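Local coordinates for outer membrane porin protein 32 (Delftia acidovorans, PDB 2FGQ) that forms anion-selective channels through the bacterial outer membrane as a homotrimer and binds malate in its pore, at residues V17-G23 with Y311-Q316; I112-M116 with H272-L276; D299-L305 with V315-Q321. All coordinates share one frame. Residue numbers count along the deposited sequence, not the author numbering.

Contact 1. Residues V17-G23 with Y311-Q316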
loop_
_atom_site.group_PDB
_atom_site.type_symbol
_atom_site.label_atom_id
_atom_site.label_comp_id
_atom_site.label_asym_id
_atom_site.label_seq_id
_atom_site.Cartn_x
_atom_site.Cartn_y
_atom_site.Cartn_z
ATOM N N VAL A 17 -26.197 -14.099 1.111
ATOM C CA VAL A 17 -26.453 -15.163 2.085
ATOM C C VAL A 17 -27.818 -14.900 2.734
ATOM O O VAL A 17 -28.245 -13.766 2.914
ATOM C CB VAL A 17 -25.385 -15.294 3.174
ATOM C CG1 VAL A 17 -24.044 -15.792 2.598
ATOM C CG2 VAL A 17 -25.233 -13.988 3.946
ATOM N N ASN A 18 -28.521 -15.972 3.055
ATOM C CA ASN A 18 -29.868 -15.812 3.607
ATOM C C ASN A 18 -29.915 -15.471 5.095
ATOM O O ASN A 18 -30.911 -14.966 5.602
ATOM C CB ASN A 18 -30.777 -16.988 3.220
ATOM C CG ASN A 18 -30.464 -18.308 3.910
ATOM O OD1 ASN A 18 -31.347 -19.238 3.954
ATOM N ND2 ASN A 18 -29.297 -18.434 4.440
ATOM N N LYS A 19 -28.838 -15.704 5.809
ATOM C CA LYS A 19 -28.777 -15.328 7.214
ATOM C C LYS A 19 -27.377 -14.957 7.649
ATOM O O LYS A 19 -26.380 -15.534 7.176
ATOM C CB LYS A 19 -29.282 -16.435 8.142
ATOM C CG LYS A 19 -29.133 -17.776 7.721
ATOM C CD LYS A 19 -29.992 -18.700 8.629
ATOM C CE LYS A 19 -31.318 -19.142 8.015
ATOM N NZ LYS A 19 -31.695 -20.530 8.466
ATOM N N ASP A 20 -27.324 -14.032 8.592
ATOM C CA ASP A 20 -26.105 -13.633 9.262
ATOM C C ASP A 20 -26.236 -14.002 10.741
ATOM O O ASP A 20 -27.075 -14.818 11.076
ATOM C CB ASP A 20 -25.839 -12.153 9.012
ATOM C CG ASP A 20 -26.863 -11.238 9.635
ATOM O OD1 ASP A 20 -27.740 -11.694 10.416
ATOM O OD2 ASP A 20 -26.863 -10.010 9.348
ATOM N N ALA A 21 -25.432 -13.416 11.612
ATOM C CA ALA A 21 -25.432 -13.811 13.031
ATOM C C ALA A 21 -26.722 -13.449 13.759
ATOM O O ALA A 21 -27.029 -14.030 14.809
ATOM C CB ALA A 21 -24.228 -13.218 13.747
ATOM N N ALA A 22 -27.491 -12.532 13.170
ATOM C CA ALA A 22 -28.810 -12.124 13.662
ATOM C C ALA A 22 -29.976 -12.769 12.910
ATOM O O ALA A 22 -31.142 -12.511 13.218
ATOM C CB ALA A 22 -28.907 -10.629 13.564
ATOM N N GLY A 23 -29.690 -13.587 11.906
ATOM C CA GLY A 23 -30.715 -14.241 11.120
ATOM C C GLY A 23 -31.233 -13.410 9.945
ATOM O O GLY A 23 -32.203 -13.821 9.300
ATOM N N TYR A 311 -20.459 -10.988 3.430
ATOM C CA TYR A 311 -20.621 -11.471 4.794
ATOM C C TYR A 311 -19.850 -12.784 4.918
ATOM O O TYR A 311 -20.067 -13.703 4.129
ATOM C CB TYR A 311 -22.096 -11.685 5.146
ATOM C CG TYR A 311 -22.258 -12.074 6.613
ATOM C CD1 TYR A 311 -22.026 -11.156 7.618
ATOM C CD2 TYR A 311 -22.531 -13.405 6.982
ATOM C CE1 TYR A 311 -22.089 -11.528 8.958
ATOM C CE2 TYR A 311 -22.605 -13.784 8.346
ATOM C CZ TYR A 311 -22.382 -12.846 9.313
ATOM O OH TYR A 311 -22.448 -13.166 10.652
ATOM N N ALA A 312 -18.986 -12.864 5.915
ATOM C CA ALA A 312 -18.192 -14.065 6.169
ATOM C C ALA A 312 -18.146 -14.408 7.656
ATOM O O ALA A 312 -17.258 -15.171 8.093
ATOM C CB ALA A 312 -16.788 -13.877 5.604
ATOM N N GLY A 313 -19.123 -13.911 8.415
ATOM C CA GLY A 313 -19.238 -14.234 9.822
ATOM C C GLY A 313 -20.013 -15.519 10.033
ATOM O O GLY A 313 -20.300 -16.289 9.119
ATOM N N GLY A 314 -20.330 -15.750 11.291
ATOM C CA GLY A 314 -21.062 -16.920 11.691
ATOM C C GLY A 314 -22.556 -16.771 11.575
ATOM O O GLY A 314 -23.103 -15.728 11.190
ATOM N N VAL A 315 -23.250 -17.853 11.901
ATOM C CA VAL A 315 -24.687 -17.845 12.001
ATOM C C VAL A 315 -25.109 -18.350 13.378
ATOM O O VAL A 315 -24.279 -18.834 14.138
ATOM C CB VAL A 315 -25.348 -18.687 10.887
ATOM C CG1 VAL A 315 -24.981 -18.118 9.513
ATOM C CG2 VAL A 315 -24.997 -20.189 10.982
ATOM N N GLN A 316 -26.397 -18.240 13.700
ATOM C CA GLN A 316 -26.872 -18.753 14.980
ATOM C C GLN A 316 -26.696 -20.281 15.053
ATOM O O GLN A 316 -26.742 -21.000 14.054
ATOM C CB GLN A 316 -28.329 -18.376 15.182
ATOM C CG GLN A 316 -28.558 -16.893 15.205
ATOM C CD GLN A 316 -29.979 -16.508 14.815
ATOM O OE1 GLN A 316 -30.698 -16.024 15.656
ATOM N NE2 GLN A 316 -30.378 -16.722 13.539
HETATM O O HOH W 1 -28.373 -17.124 11.828
#
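Packing of one ring comes first. The CB of Asp20 lies over a face of the Tyr311 ring, 3.7 Å from its centroid and 17° off the normal, a CH-pi contact, and Val17 CG2 reaches Tyr311 CB at 4.1 Å. Local hydrogen bonds engage Tyr311 OH and Asp20 OD1: Tyr311 OH donates to Gly314 O at 2.7 Å, and Asp20 OD1 accepts from Ala22 N at 2.9 Å, an Asx turn within the type I turn Asp20-Gly23, which is closed by Gly23 N to Asp20 O at 3.0 Å. Gly23, with phi +87°, passes within 3.5 Å (CA) of Gln316 NE2, where a CB would clash. The clear polar link between 17-23 and 311-316 is water 1, which donates to Asp20 O (2.8 Å) and accepts from Gln316 N (2.9 Å) and Gln316 NE2 (2.7 Å). Asp20 OD2 forms salt bridges with Arg26 and with Lys159 of a second subunit. Two loops therefore meet through ring packing and shared solvent, leaving the Asp20 carboxylate for turn and trimer contacts.

Contact 2. Residues I112-M116 with H272-L276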
loop_
_atom_site.group_PDB
_atom_site.type_symbol
_atom_site.label_atom_id
_atom_site.label_comp_id
_atom_site.label_asym_id
_atom_site.label_seq_id
_atom_site.Cartn_x
_atom_site.Cartn_y
_atom_site.Cartn_z
ATOM N N ILE A 112 -17.469 -18.931 -1.539
ATOM C CA ILE A 112 -18.332 -19.679 -0.544
ATOM C C ILE A 112 -18.148 -21.228 -0.579
ATOM O O ILE A 112 -18.529 -22.009 0.316
ATOM C CB ILE A 112 -19.843 -19.340 -0.768
ATOM C CG1 ILE A 112 -20.292 -19.633 -2.201
ATOM C CG2 ILE A 112 -20.142 -17.940 -0.391
ATOM C CD1 ILE A 112 -21.800 -19.583 -2.342
ATOM N N GLY A 113 -17.660 -21.748 -1.648
ATOM C CA GLY A 113 -17.623 -23.189 -1.777
ATOM C C GLY A 113 -16.537 -23.984 -1.097
ATOM O O GLY A 113 -16.649 -25.188 -1.122
ATOM N N PRO A 114 -15.455 -23.402 -0.576
ATOM C CA PRO A 114 -14.243 -24.188 -0.449
ATOM C C PRO A 114 -14.221 -24.982 0.842
ATOM O O PRO A 114 -15.003 -24.784 1.762
ATOM C CB PRO A 114 -13.137 -23.141 -0.447
ATOM C CG PRO A 114 -13.718 -22.050 0.295
ATOM C CD PRO A 114 -15.233 -22.031 -0.088
ATOM N N PHE A 115 -13.278 -25.879 0.870
ATOM C CA PHE A 115 -12.943 -26.612 2.092
ATOM C C PHE A 115 -12.526 -25.631 3.170
ATOM O O PHE A 115 -11.710 -24.718 2.908
ATOM C CB PHE A 115 -11.780 -27.521 1.774
ATOM C CG PHE A 115 -11.345 -28.400 2.905
ATOM C CD1 PHE A 115 -12.229 -29.310 3.463
ATOM C CD2 PHE A 115 -10.079 -28.321 3.381
ATOM C CE1 PHE A 115 -11.798 -30.174 4.502
ATOM C CE2 PHE A 115 -9.638 -29.171 4.408
ATOM C CZ PHE A 115 -10.517 -30.079 4.965
ATOM N N MET A 116 -13.059 -25.808 4.375
ATOM C CA MET A 116 -12.792 -24.867 5.491
ATOM C C MET A 116 -11.794 -25.411 6.507
ATOM O O MET A 116 -11.660 -24.847 7.581
ATOM C CB MET A 116 -14.093 -24.575 6.264
ATOM C CG MET A 116 -15.175 -23.978 5.486
ATOM S SD MET A 116 -16.686 -23.782 6.601
ATOM C CE MET A 116 -16.050 -23.110 8.008
ATOM N N HIS A 272 -22.250 -29.745 7.902
ATOM C CA HIS A 272 -22.146 -30.363 6.598
ATOM C C HIS A 272 -22.313 -29.262 5.552
ATOM O O HIS A 272 -23.104 -28.334 5.711
ATOM C CB HIS A 272 -23.307 -31.384 6.365
ATOM C CG HIS A 272 -23.437 -32.462 7.397
ATOM N ND1 HIS A 272 -22.994 -33.747 7.174
ATOM C CD2 HIS A 272 -23.990 -32.462 8.637
ATOM C CE1 HIS A 272 -23.239 -34.487 8.247
ATOM N NE2 HIS A 272 -23.834 -33.729 9.152
ATOM N N GLN A 273 -21.634 -29.403 4.438
ATOM C CA GLN A 273 -21.685 -28.387 3.389
ATOM C C GLN A 273 -21.742 -29.034 2.030
ATOM O O GLN A 273 -21.080 -30.011 1.783
ATOM C CB GLN A 273 -20.441 -27.499 3.424
ATOM C CG GLN A 273 -20.620 -26.250 2.570
ATOM C CD GLN A 273 -19.431 -25.349 2.560
ATOM O OE1 GLN A 273 -18.657 -25.327 3.534
ATOM N NE2 GLN A 273 -19.258 -24.585 1.443
ATOM N N ILE A 274 -22.546 -28.467 1.148
ATOM C CA ILE A 274 -22.581 -28.853 -0.255
ATOM C C ILE A 274 -22.459 -27.574 -1.087
ATOM O O ILE A 274 -23.154 -26.595 -0.829
ATOM C CB ILE A 274 -23.892 -29.587 -0.623
ATOM C CG1 ILE A 274 -24.140 -30.787 0.257
ATOM C CG2 ILE A 274 -23.834 -30.054 -2.082
ATOM C CD1 ILE A 274 -25.627 -31.283 0.149
ATOM N N THR A 275 -21.584 -27.613 -2.085
ATOM C CA THR A 275 -21.396 -26.516 -2.999
ATOM C C THR A 275 -21.397 -26.997 -4.433
ATOM O O THR A 275 -20.694 -27.953 -4.768
ATOM C CB THR A 275 -20.048 -25.871 -2.729
ATOM O OG1 THR A 275 -19.935 -25.600 -1.331
ATOM C CG2 THR A 275 -19.935 -24.505 -3.438
ATOM N N LEU A 276 -22.194 -26.313 -5.255
ATOM C CA LEU A 276 -22.223 -26.485 -6.687
ATOM C C LEU A 276 -21.645 -25.236 -7.350
ATOM O O LEU A 276 -22.009 -24.119 -7.004
ATOM C CB LEU A 276 -23.661 -26.682 -7.159
ATOM C CG LEU A 276 -23.818 -26.857 -8.646
ATOM C CD1 LEU A 276 -23.316 -28.222 -9.140
ATOM C CD2 LEU A 276 -25.323 -26.671 -8.987
#
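This is a buried contact between a loop folded into the barrel lumen and the barrel wall: 112-116 belongs to the long excursion between helix 96-101 and strand 133-134, while 272-276 lies within the antiparallel strand 269-281. It is small, 189 Å² in all, and mostly polar. The strand presents every second residue to the loop, since the CA-to-CB bonds of Gln273 and Thr275 point toward it and those of Ile274 and Leu276 point away, on the outer surface of the barrel. Gln273, extended with chi1 and chi2 both t, places NE2 2.9 Å from Ile112 O, but the 124° angle makes this a weak hydrogen bond. The same NE2 donates to Thr275 OG1 at 3.0 Å (135°), tying together the two side chains of 272-276 that point toward the loop. Thr275 OG1 lies 3.3 Å from Gly113 O, at best a weak bond whose proton has another acceptor within reach. The backbones are closest at Gly113 and Thr275, with CA atoms 5.2 Å apart. Farther along, Met116 SD packs 4.0 Å from Gln273 OE1. Other wall strands hold the loop as well: Gln325 hydrogen-bonds Ile112 N, and Tyr262 hydrogen-bonds Met116 N. Pro114 comes about 8 Å from the bound malate by its side chain. A loop fastened to the inner wall in this way, narrowing the channel, is the constriction loop L3 of the trimeric, 16-stranded bacterial porins.

Contact 3. Residues D299-L305 with V315-Q321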
loop_
_atom_site.group_PDB
_atom_site.type_symbol
_atom_site.label_atom_id
_atom_site.label_comp_id
_atom_site.label_asym_id
_atom_site.label_seq_id
_atom_site.Cartn_x
_atom_site.Cartn_y
_atom_site.Cartn_z
ATOM N N ASP A 299 -26.584 -28.688 16.169
ATOM C CA ASP A 299 -26.326 -28.473 17.579
ATOM C C ASP A 299 -25.712 -27.105 17.866
ATOM O O ASP A 299 -26.356 -26.069 17.579
ATOM C CB ASP A 299 -25.506 -29.649 18.112
ATOM C CG ASP A 299 -26.236 -30.957 17.956
ATOM O OD1 ASP A 299 -27.412 -31.002 18.376
ATOM O OD2 ASP A 299 -25.740 -31.996 17.449
ATOM N N ALA A 300 -24.487 -27.056 18.376
ATOM C CA ALA A 300 -23.875 -25.789 18.771
ATOM C C ALA A 300 -23.030 -25.117 17.666
ATOM O O ALA A 300 -22.453 -24.060 17.862
ATOM C CB ALA A 300 -23.035 -25.979 20.015
ATOM N N SER A 301 -22.919 -25.769 16.531
ATOM C CA SER A 301 -22.117 -25.239 15.424
ATOM C C SER A 301 -22.724 -23.964 14.852
ATOM O O SER A 301 -23.943 -23.858 14.710
ATOM C CB SER A 301 -21.960 -26.314 14.349
ATOM O OG SER A 301 -21.088 -25.900 13.308
ATOM N N THR A 302 -21.849 -23.024 14.532
ATOM C CA THR A 302 -22.209 -21.676 14.087
ATOM C C THR A 302 -21.437 -21.229 12.838
ATOM O O THR A 302 -21.267 -20.024 12.622
ATOM C CB THR A 302 -21.937 -20.618 15.187
ATOM O OG1 THR A 302 -20.580 -20.710 15.615
ATOM C CG2 THR A 302 -22.808 -20.835 16.414
ATOM N N LEU A 303 -20.945 -22.176 12.050
ATOM C CA LEU A 303 -20.155 -21.850 10.872
ATOM C C LEU A 303 -20.957 -21.125 9.810
ATOM O O LEU A 303 -22.110 -21.434 9.556
ATOM C CB LEU A 303 -19.513 -23.094 10.274
ATOM C CG LEU A 303 -18.546 -23.852 11.184
ATOM C CD1 LEU A 303 -18.055 -25.074 10.437
ATOM C CD2 LEU A 303 -17.365 -22.983 11.668
ATOM N N GLY A 304 -20.296 -20.189 9.164
ATOM C CA GLY A 304 -20.891 -19.461 8.065
ATOM C C GLY A 304 -20.082 -19.544 6.787
ATOM O O GLY A 304 -18.843 -19.713 6.796
ATOM N N LEU A 305 -20.781 -19.375 5.684
ATOM C CA LEU A 305 -20.162 -19.346 4.377
ATOM C C LEU A 305 -19.307 -18.081 4.209
ATOM O O LEU A 305 -19.598 -17.011 4.779
ATOM C CB LEU A 305 -21.219 -19.407 3.306
ATOM C CG LEU A 305 -22.062 -20.668 3.247
ATOM C CD1 LEU A 305 -23.313 -20.428 2.397
ATOM C CD2 LEU A 305 -21.225 -21.811 2.707
ATOM N N VAL A 315 -23.250 -17.853 11.901
ATOM C CA VAL A 315 -24.687 -17.845 12.001
ATOM C C VAL A 315 -25.109 -18.350 13.378
ATOM O O VAL A 315 -24.279 -18.834 14.138
ATOM C CB VAL A 315 -25.348 -18.687 10.887
ATOM C CG1 VAL A 315 -24.981 -18.118 9.513
ATOM C CG2 VAL A 315 -24.997 -20.189 10.982
ATOM N N GLN A 316 -26.397 -18.240 13.700
ATOM C CA GLN A 316 -26.872 -18.753 14.980
ATOM C C GLN A 316 -26.696 -20.281 15.053
ATOM O O GLN A 316 -26.742 -21.000 14.054
ATOM C CB GLN A 316 -28.329 -18.376 15.182
ATOM C CG GLN A 316 -28.558 -16.893 15.205
ATOM C CD GLN A 316 -29.979 -16.508 14.815
ATOM O OE1 GLN A 316 -30.698 -16.024 15.656
ATOM N NE2 GLN A 316 -30.378 -16.722 13.539
ATOM N N ALA A 317 -26.512 -20.779 16.269
ATOM C CA ALA A 317 -26.289 -22.197 16.492
ATOM C C ALA A 317 -27.348 -23.055 15.835
ATOM O O ALA A 317 -28.561 -22.796 15.965
ATOM C CB ALA A 317 -26.263 -22.478 17.990
ATOM N N GLY A 318 -26.893 -24.040 15.086
ATOM C CA GLY A 318 -27.766 -25.025 14.495
ATOM C C GLY A 318 -28.542 -24.592 13.276
ATOM O O GLY A 318 -29.397 -25.347 12.789
ATOM N N GLU A 319 -28.204 -23.420 12.751
ATOM C CA GLU A 319 -28.889 -22.895 11.587
ATOM C C GLU A 319 -28.257 -23.376 10.298
ATOM O O GLU A 319 -27.050 -23.611 10.233
ATOM C CB GLU A 319 -28.835 -21.367 11.577
ATOM C CG GLU A 319 -29.677 -20.688 12.637
ATOM C CD GLU A 319 -31.162 -20.845 12.400
ATOM O OE1 GLU A 319 -31.633 -20.594 11.277
ATOM O OE2 GLU A 319 -31.855 -21.250 13.346
ATOM N N SER A 320 -29.075 -23.495 9.262
ATOM C CA SER A 320 -28.594 -23.769 7.935
ATOM C C SER A 320 -28.523 -22.423 7.226
ATOM O O SER A 320 -29.369 -21.554 7.436
ATOM C CB SER A 320 -29.566 -24.672 7.186
ATOM O OG SER A 320 -29.618 -25.962 7.789
ATOM N N GLN A 321 -27.543 -22.270 6.355
ATOM C CA GLN A 321 -27.357 -21.047 5.583
ATOM C C GLN A 321 -27.166 -21.399 4.107
ATOM O O GLN A 321 -26.491 -22.352 3.756
ATOM C CB GLN A 321 -26.132 -20.338 6.107
ATOM C CG GLN A 321 -25.938 -18.910 5.624
ATOM C CD GLN A 321 -24.506 -18.398 5.889
ATOM O OE1 GLN A 321 -24.286 -17.208 6.217
ATOM N NE2 GLN A 321 -23.553 -19.287 5.740
#
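Two backbone hydrogen bonds join 299-305 to 315-321. Val315 N donates to Thr302 O at 3.0 Å (161°), and Gly318 N donates to Ser301 O at 3.0 Å (168°). Ser301 O also receives a CA-H...O contact from Ala317 CA, 3.4 Å away with 152° at the hydrogen. Asp299 O, although 3.3 Å from Gly318 N, has too poor an angle to compete. Within 315-321 a type II turn from Gln316 to Glu319 is closed by Glu319 N to Gln316 O at 3.1 Å; Gly318 sits at phi +77°, and an ideal CB there would be only 3.2 Å from Asp299 O. Ser301 OG bonds Asn297 and Gln264, Ala300 N bonds Ser269 OG, and Lys19 takes up both Glu319 OE1 and Ser320 O. Residues 299-305 and most of 315-321 form the connection after strand 286-297, and Ser320 and Gln321 begin strand 320-331, where Gln321 pairs by its backbone with Leu295, while Leu305 leans on Gln273 of strand 269-281.

How the contacts relate
Contacts 1 and 3 are adjacent, their centres 8 Å apart; they share Val315 and Gln316 and alternate along the chain, and the connection between strands 286-297 and 320-331 folds on itself and against 17-23. Lys19 NZ joins them through a salt bridge to Glu319 OE1 (2.8 Å) and a probable hydrogen bond to Ser320 O (2.7 Å). Contact 2 lies deeper, its centre 13 Å from the chain centre against 21 Å for the other two, and nears the pore ligand, the Pro114 side chain being about 8 Å from malate. It meets contact 3 where Leu305 CD2 packs 3.6 Å from both Ile112 O and Gln273 NE2. In contact 1, the Tyr311 side chain is about 9 Å from a bound calcium ion.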